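Local structure of xylooligosaccharide oxidase (Myceliophthora thermophila, 5L6G) at residues 65-68 / 72-75; 110-115 / 217-222. The protein oxidises the C1 hydroxyl of xylooligosaccharides and related sugars to lactones, passing the electrons through a bicovalently bound FAD to molecular oxygen and releasing hydrogen peroxide. All blocks are in the same frame, centred on the assembly; numbering follows the deposited sequence.

Contact 1: 65-68 / 72-75; sequences AKPA and HIQA
P67 and A68 meet H72 and I73 where the connection after strand 63-65 turns into helix 70-83, the opening corner of a beta-alpha-beta crossover in the FAD-binding PCMH-type domain. The polar element is a hydrogen bond from the backbone N of A68 to ND1 of H72, 3.1 Å long and nearly straight at 166°. The donor sits only 3° out of the imidazole plane, so the ring meets the loop backbone at its edge. Since ND1 accepts here, the proton of a neutral ring would be expected on NE2. The ring gets there because CG stands beside the backbone N and anti to the carbonyl carbon (chi1 -69°), which sends it back toward the start of the helix. The CB of A68 lies 4.0 Å from ND1 of H72. A leucine in place of H72 would probably leave the A68 N-H without its acceptor and the loop less firmly tied to the first turn of the helix. Further out, P67 also packs on L112 and H72 on P37, while I73 reaches V189, I219 and A221 in the neighbouring antiparallel sheet. Within the contact itself, nearer the backbone, the CB of H72 rests 3.5 Å from the CB of P67. The pyrrolidine thus lies against two successive helix residues, for that same proline CB also touches CG1 of I73 at 3.7 Å.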
loop_
_atom_site.group_PDB
_atom_site.type_symbol
_atom_site.label_atom_id
_atom_site.label_comp_id
_atom_site.label_asym_id
_atom_site.label_seq_id
_atom_site.Cartn_x
_atom_site.Cartn_y
_atom_site.Cartn_z
ATOM N N ALA A 65 7.278 22.167 -2.764
ATOM C CA ALA A 65 8.621 22.222 -2.217
ATOM C C ALA A 65 9.353 20.991 -2.732
ATOM O O ALA A 65 8.774 19.923 -2.858
ATOM C CB ALA A 65 8.582 22.237 -0.695
ATOM N N LYS A 66 10.634 21.162 -3.010
ATOM C CA LYS A 66 11.442 20.135 -3.623
ATOM C C LYS A 66 12.672 19.877 -2.722
ATOM O O LYS A 66 13.798 20.171 -3.096
ATOM C CB LYS A 66 11.816 20.640 -5.009
ATOM C CG LYS A 66 12.489 19.654 -5.915
ATOM C CD LYS A 66 12.711 20.277 -7.294
ATOM C CE LYS A 66 13.709 21.422 -7.292
ATOM N NZ LYS A 66 14.055 21.799 -8.690
ATOM N N PRO A 67 12.446 19.346 -1.514
ATOM C CA PRO A 67 13.552 19.248 -0.564
ATOM C C PRO A 67 14.660 18.295 -1.017
ATOM O O PRO A 67 14.378 17.278 -1.639
ATOM C CB PRO A 67 12.886 18.681 0.698
ATOM C CG PRO A 67 11.662 18.006 0.211
ATOM C CD PRO A 67 11.190 18.904 -0.901
ATOM N N ALA A 68 15.900 18.670 -0.718
ATOM C CA ALA A 68 17.069 17.775 -0.802
ATOM C C ALA A 68 17.570 17.312 0.565
ATOM O O ALA A 68 18.459 16.470 0.639
ATOM C CB ALA A 68 18.206 18.474 -1.537
ATOM N N HIS A 72 15.261 21.218 4.595
ATOM C CA HIS A 72 14.295 21.747 3.654
ATOM C C HIS A 72 12.891 21.297 4.025
ATOM O O HIS A 72 11.948 22.082 3.937
ATOM C CB HIS A 72 14.609 21.316 2.229
ATOM C CG HIS A 72 15.841 21.947 1.677
ATOM N ND1 HIS A 72 16.555 21.395 0.644
ATOM C CD2 HIS A 72 16.502 23.068 2.030
ATOM C CE1 HIS A 72 17.604 22.147 0.375
ATOM N NE2 HIS A 72 17.594 23.173 1.203
ATOM N N ILE A 73 12.762 20.039 4.463
ATOM C CA ILE A 73 11.455 19.528 4.894
ATOM C C ILE A 73 10.948 20.322 6.094
ATOM O O ILE A 73 9.781 20.739 6.130
ATOM C CB ILE A 73 11.469 18.019 5.225
ATOM C CG1 ILE A 73 11.862 17.217 3.984
ATOM C CG2 ILE A 73 10.099 17.580 5.724
ATOM C CD1 ILE A 73 12.149 15.749 4.246
ATOM N N GLN A 74 11.823 20.560 7.064
ATOM C CA GLN A 74 11.420 21.308 8.257
ATOM C C GLN A 74 10.966 22.687 7.888
ATOM O O GLN A 74 9.945 23.160 8.394
ATOM C CB GLN A 74 12.568 21.470 9.214
ATOM C CG GLN A 74 12.974 20.200 9.875
ATOM C CD GLN A 74 14.209 20.427 10.697
ATOM O OE1 GLN A 74 15.330 20.197 10.217
ATOM N NE2 GLN A 74 14.028 20.940 11.925
ATOM N N ALA A 75 11.756 23.331 7.030
ATOM C CA ALA A 75 11.489 24.695 6.634
ATOM C C ALA A 75 10.171 24.802 5.870
ATOM O O ALA A 75 9.419 25.768 6.066
ATOM C CB ALA A 75 12.631 25.246 5.801
#

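Contact 2: 110-115 / 217-222; sequences VELDRM and FGIVAS. With FAD (flavin-adenine dinucleotide), chain D.
The adenine end of the FAD site is built where V110 of strand 108-111 and L112 just after it pack against I219 at the start of strand 219-229. The join between the two segments is apolar: CD1 of I219 lies 3.9 Å from CG2 of V110, and CG2 of I219 faces CD1 of L112 more loosely at 4.4 Å. The two branches of I219 thus divide the work. CG1 stands beside the backbone N (chi1 -61°) and carries CD1 to the valine, leaving CG2 for the leucine. I73 and V77 of helix 70-83 also touch I219.

Strand 219-229 grips the adenine by its edge, while L112 comes in from one side of the base plane. The backbone of V220 reads the base in both directions, its N donating to N1A at 3.0 Å and its O accepting a hydrogen from N6A with an N-H...O angle of 161°. CD1 of L112 approaches N6A to 3.5 Å. Before V220, G218 has backbone angles at which a CB would press against the carbonyl O of F217; its own O comes near C2A of the adenine.

From L112 to M115 the chain makes a type I turn, closed by M115 N to L112 O. E111 OE2 takes the backbone N-H of D113 through its anti lone pair in a long, bent bond (3.3 Å), while OE1 forms a salt bridge with K90. Across the contact, CE of M115 approaches the carbonyl O of A221; A221 and S222 together form a classic beta bulge facing D187 of strand 183-189. A strand of the antiparallel sheet and the chain that follows a strand of the mixed sheet, meeting at an adenine read by backbone atoms, are consistent with the cofactor-binding domain of PCMH-type flavoproteins.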
loop_
_atom_site.group_PDB
_atom_site.type_symbol
_atom_site.label_atom_id
_atom_site.label_comp_id
_atom_site.label_asym_id
_atom_site.label_seq_id
_atom_site.Cartn_x
_atom_site.Cartn_y
_atom_site.Cartn_z
ATOM N N VAL A 110 5.031 18.668 -0.415
ATOM C CA VAL A 110 6.447 18.491 -0.129
ATOM C C VAL A 110 6.865 17.283 -0.935
ATOM O O VAL A 110 6.680 16.140 -0.521
ATOM C CB VAL A 110 6.686 18.320 1.380
ATOM C CG1 VAL A 110 8.176 18.169 1.692
ATOM C CG2 VAL A 110 6.075 19.519 2.097
ATOM N N GLU A 111 7.350 17.566 -2.134
ATOM C CA GLU A 111 7.722 16.540 -3.082
ATOM C C GLU A 111 9.094 15.975 -2.711
ATOM O O GLU A 111 10.083 16.700 -2.736
ATOM C CB GLU A 111 7.785 17.145 -4.487
ATOM C CG GLU A 111 8.381 16.222 -5.525
ATOM C CD GLU A 111 7.497 15.027 -5.772
ATOM O OE1 GLU A 111 6.336 15.229 -6.192
ATOM O OE2 GLU A 111 7.939 13.888 -5.551
ATOM N N LEU A 112 9.142 14.675 -2.439
ATOM C CA LEU A 112 10.281 14.013 -1.823
ATOM C C LEU A 112 11.123 13.207 -2.800
ATOM O O LEU A 112 12.095 12.582 -2.393
ATOM C CB LEU A 112 9.786 13.069 -0.723
ATOM C CG LEU A 112 9.004 13.736 0.409
ATOM C CD1 LEU A 112 8.541 12.660 1.367
ATOM C CD2 LEU A 112 9.855 14.752 1.161
ATOM N N ASP A 113 10.782 13.267 -4.087
ATOM C CA ASP A 113 11.389 12.396 -5.091
ATOM C C ASP A 113 12.831 12.711 -5.443
ATOM O O ASP A 113 13.484 11.899 -6.078
ATOM C CB ASP A 113 10.533 12.341 -6.374
ATOM C CG ASP A 113 10.629 13.603 -7.217
ATOM O OD1 ASP A 113 11.001 14.669 -6.714
ATOM O OD2 ASP A 113 10.307 13.534 -8.420
ATOM N N ARG A 114 13.344 13.859 -5.012
ATOM C CA ARG A 114 14.771 14.127 -5.145
ATOM C C ARG A 114 15.577 13.460 -3.997
ATOM O O ARG A 114 16.781 13.367 -4.073
ATOM C CB ARG A 114 15.061 15.632 -5.261
ATOM C CG ARG A 114 14.166 16.448 -6.228
ATOM C CD ARG A 114 13.801 15.791 -7.582
ATOM N NE ARG A 114 13.339 16.759 -8.620
ATOM C CZ ARG A 114 12.083 17.225 -8.789
ATOM N NH1 ARG A 114 11.077 16.841 -8.017
ATOM N NH2 ARG A 114 11.820 18.099 -9.763
ATOM N N MET A 115 14.895 12.961 -2.971
ATOM C CA MET A 115 15.524 12.278 -1.848
ATOM C C MET A 115 15.258 10.767 -1.931
ATOM O O MET A 115 14.287 10.277 -1.402
ATOM C CB MET A 115 15.020 12.850 -0.524
ATOM C CG MET A 115 15.385 14.305 -0.339
ATOM S SD MET A 115 14.550 15.029 1.082
ATOM C CE MET A 115 15.513 14.339 2.440
ATOM N N PHE A 217 0.864 12.034 10.930
ATOM C CA PHE A 217 1.621 12.477 12.101
ATOM C C PHE A 217 2.868 13.310 11.884
ATOM O O PHE A 217 3.423 13.812 12.848
ATOM C CB PHE A 217 1.934 11.270 12.978
ATOM C CG PHE A 217 0.706 10.539 13.382
ATOM C CD1 PHE A 217 -0.079 11.019 14.405
ATOM C CD2 PHE A 217 0.278 9.431 12.676
ATOM C CE1 PHE A 217 -1.247 10.377 14.764
ATOM C CE2 PHE A 217 -0.886 8.786 13.033
ATOM C CZ PHE A 217 -1.641 9.247 14.086
ATOM N N GLY A 218 3.282 13.495 10.633
ATOM C CA GLY A 218 4.491 14.248 10.338
ATOM C C GLY A 218 5.004 13.802 8.992
ATOM O O GLY A 218 4.373 12.993 8.331
ATOM N N ILE A 219 6.113 14.366 8.556
ATOM C CA ILE A 219 6.750 13.906 7.339
ATOM C C ILE A 219 7.957 13.110 7.768
ATOM O O ILE A 219 8.851 13.637 8.420
ATOM C CB ILE A 219 7.157 15.090 6.444
ATOM C CG1 ILE A 219 5.906 15.878 6.040
ATOM C CG2 ILE A 219 7.898 14.590 5.218
ATOM C CD1 ILE A 219 6.179 16.997 5.067
ATOM N N VAL A 220 7.956 11.831 7.448
ATOM C CA VAL A 220 9.127 10.990 7.686
ATOM C C VAL A 220 10.215 11.440 6.716
ATOM O O VAL A 220 10.004 11.469 5.501
ATOM C CB VAL A 220 8.793 9.512 7.481
ATOM C CG1 VAL A 220 10.047 8.669 7.586
ATOM C CG2 VAL A 220 7.782 9.066 8.511
ATOM N N ALA A 221 11.350 11.841 7.272
ATOM C CA ALA A 221 12.467 12.364 6.497
ATOM C C ALA A 221 13.550 11.338 6.258
ATOM O O ALA A 221 14.393 11.533 5.390
ATOM C CB ALA A 221 13.060 13.590 7.190
ATOM N N SER A 222 13.542 10.253 7.022
ATOM C CA SER A 222 14.463 9.164 6.803
ATOM C C SER A 222 13.868 7.945 7.453
ATOM O O SER A 222 13.269 8.056 8.532
ATOM C CB SER A 222 15.836 9.456 7.397
ATOM O OG SER A 222 16.749 8.416 7.060
HETATM P PA FAD D . 2.015 9.087 -2.156
HETATM O O1A FAD D . 3.271 9.898 -2.376
HETATM O O2A FAD D . 0.828 9.451 -2.990
HETATM O O5B FAD D . 1.684 9.006 -0.621
HETATM C C5B FAD D . 0.577 8.277 -0.085
HETATM C C4B FAD D . 0.230 8.809 1.287
HETATM O O4B FAD D . 1.361 8.661 2.150
HETATM C C3B FAD D . -0.107 10.291 1.276
HETATM O O3B FAD D . -1.037 10.565 2.303
HETATM C C2B FAD D . 1.206 10.948 1.613
HETATM O O2B FAD D . 1.070 12.266 2.131
HETATM C C1B FAD D . 1.787 9.954 2.594
HETATM N N9A FAD D . 3.249 10.035 2.602
HETATM C C8A FAD D . 4.092 9.906 1.581
HETATM N N7A FAD D . 5.373 10.068 1.992
HETATM C C5A FAD D . 5.304 10.287 3.304
HETATM C C6A FAD D . 6.286 10.568 4.349
HETATM N N6A FAD D . 7.582 10.586 3.982
HETATM N N1A FAD D . 5.824 10.792 5.597
HETATM C C2A FAD D . 4.530 10.749 5.926
HETATM N N3A FAD D . 3.560 10.491 4.998
HETATM C C4A FAD D . 3.916 10.264 3.704
HETATM N N1 FAD D . 0.188 -1.459 -2.304
HETATM C C2 FAD D . 0.434 -2.671 -1.713
HETATM O O2 FAD D . 0.193 -2.811 -0.482
HETATM N N3 FAD D . 0.962 -3.696 -2.425
HETATM C C4 FAD D . 1.282 -3.588 -3.737
HETATM O O4 FAD D . 1.772 -4.534 -4.415
HETATM C C4X FAD D . 1.038 -2.313 -4.446
HETATM N N5 FAD D . 1.324 -2.114 -5.765
HETATM C C5X FAD D . 1.118 -0.904 -6.408
HETATM C C6 FAD D . 1.442 -0.701 -7.756
HETATM C C7 FAD D . 1.194 0.543 -8.358
HETATM C C7M FAD D . 1.538 0.712 -9.817
HETATM C C8 FAD D . 0.629 1.690 -7.565
HETATM C C8M FAD D . 0.420 3.072 -8.174
HETATM C C9 FAD D . 0.329 1.467 -6.226
HETATM C C9A FAD D . 0.533 0.215 -5.617
HETATM N N10 FAD D . 0.210 -0.029 -4.255
HETATM C C10 FAD D . 0.442 -1.252 -3.623
HETATM C "C1'" FAD D . -0.374 1.002 -3.405
HETATM C "C2'" FAD D . 0.661 1.779 -2.655
HETATM O "O2'" FAD D . 1.084 0.969 -1.555
HETATM C "C3'" FAD D . -0.046 3.009 -2.112
HETATM O "O3'" FAD D . -0.631 3.776 -3.171
HETATM C "C4'" FAD D . 0.977 3.860 -1.356
HETATM O "O4'" FAD D . 0.306 4.561 -0.300
HETATM C "C5'" FAD D . 1.662 4.798 -2.318
HETATM O "O5'" FAD D . 2.849 5.319 -1.715
HETATM P P FAD D . 3.522 6.568 -2.407
HETATM O O1P FAD D . 4.625 7.118 -1.559
HETATM O O2P FAD D . 3.854 6.242 -3.828
HETATM O O3P FAD D . 2.266 7.551 -2.555
#

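Contact 1 precedes contact 2 along the chain, and their centres lie 8 Å apart within the FAD-binding PCMH-type domain. They share the small mixed sheet, in which strand 63-65 lies beside and parallel to 108-111; the carbonyl O of A65 probably hydrogen-bonds to N of E111 (2.8 Å). Past A65 the chain stays beside 110-115, with CD of P67 against O of E111 and CD of K66 against NH2 of R114. Helix 70-83 packs beside the place where the mixed and antiparallel sheets meet. The crossover corner of contact 1 therefore backs onto strand 219-229, which binds the adenine, and onto the segment that carries L112.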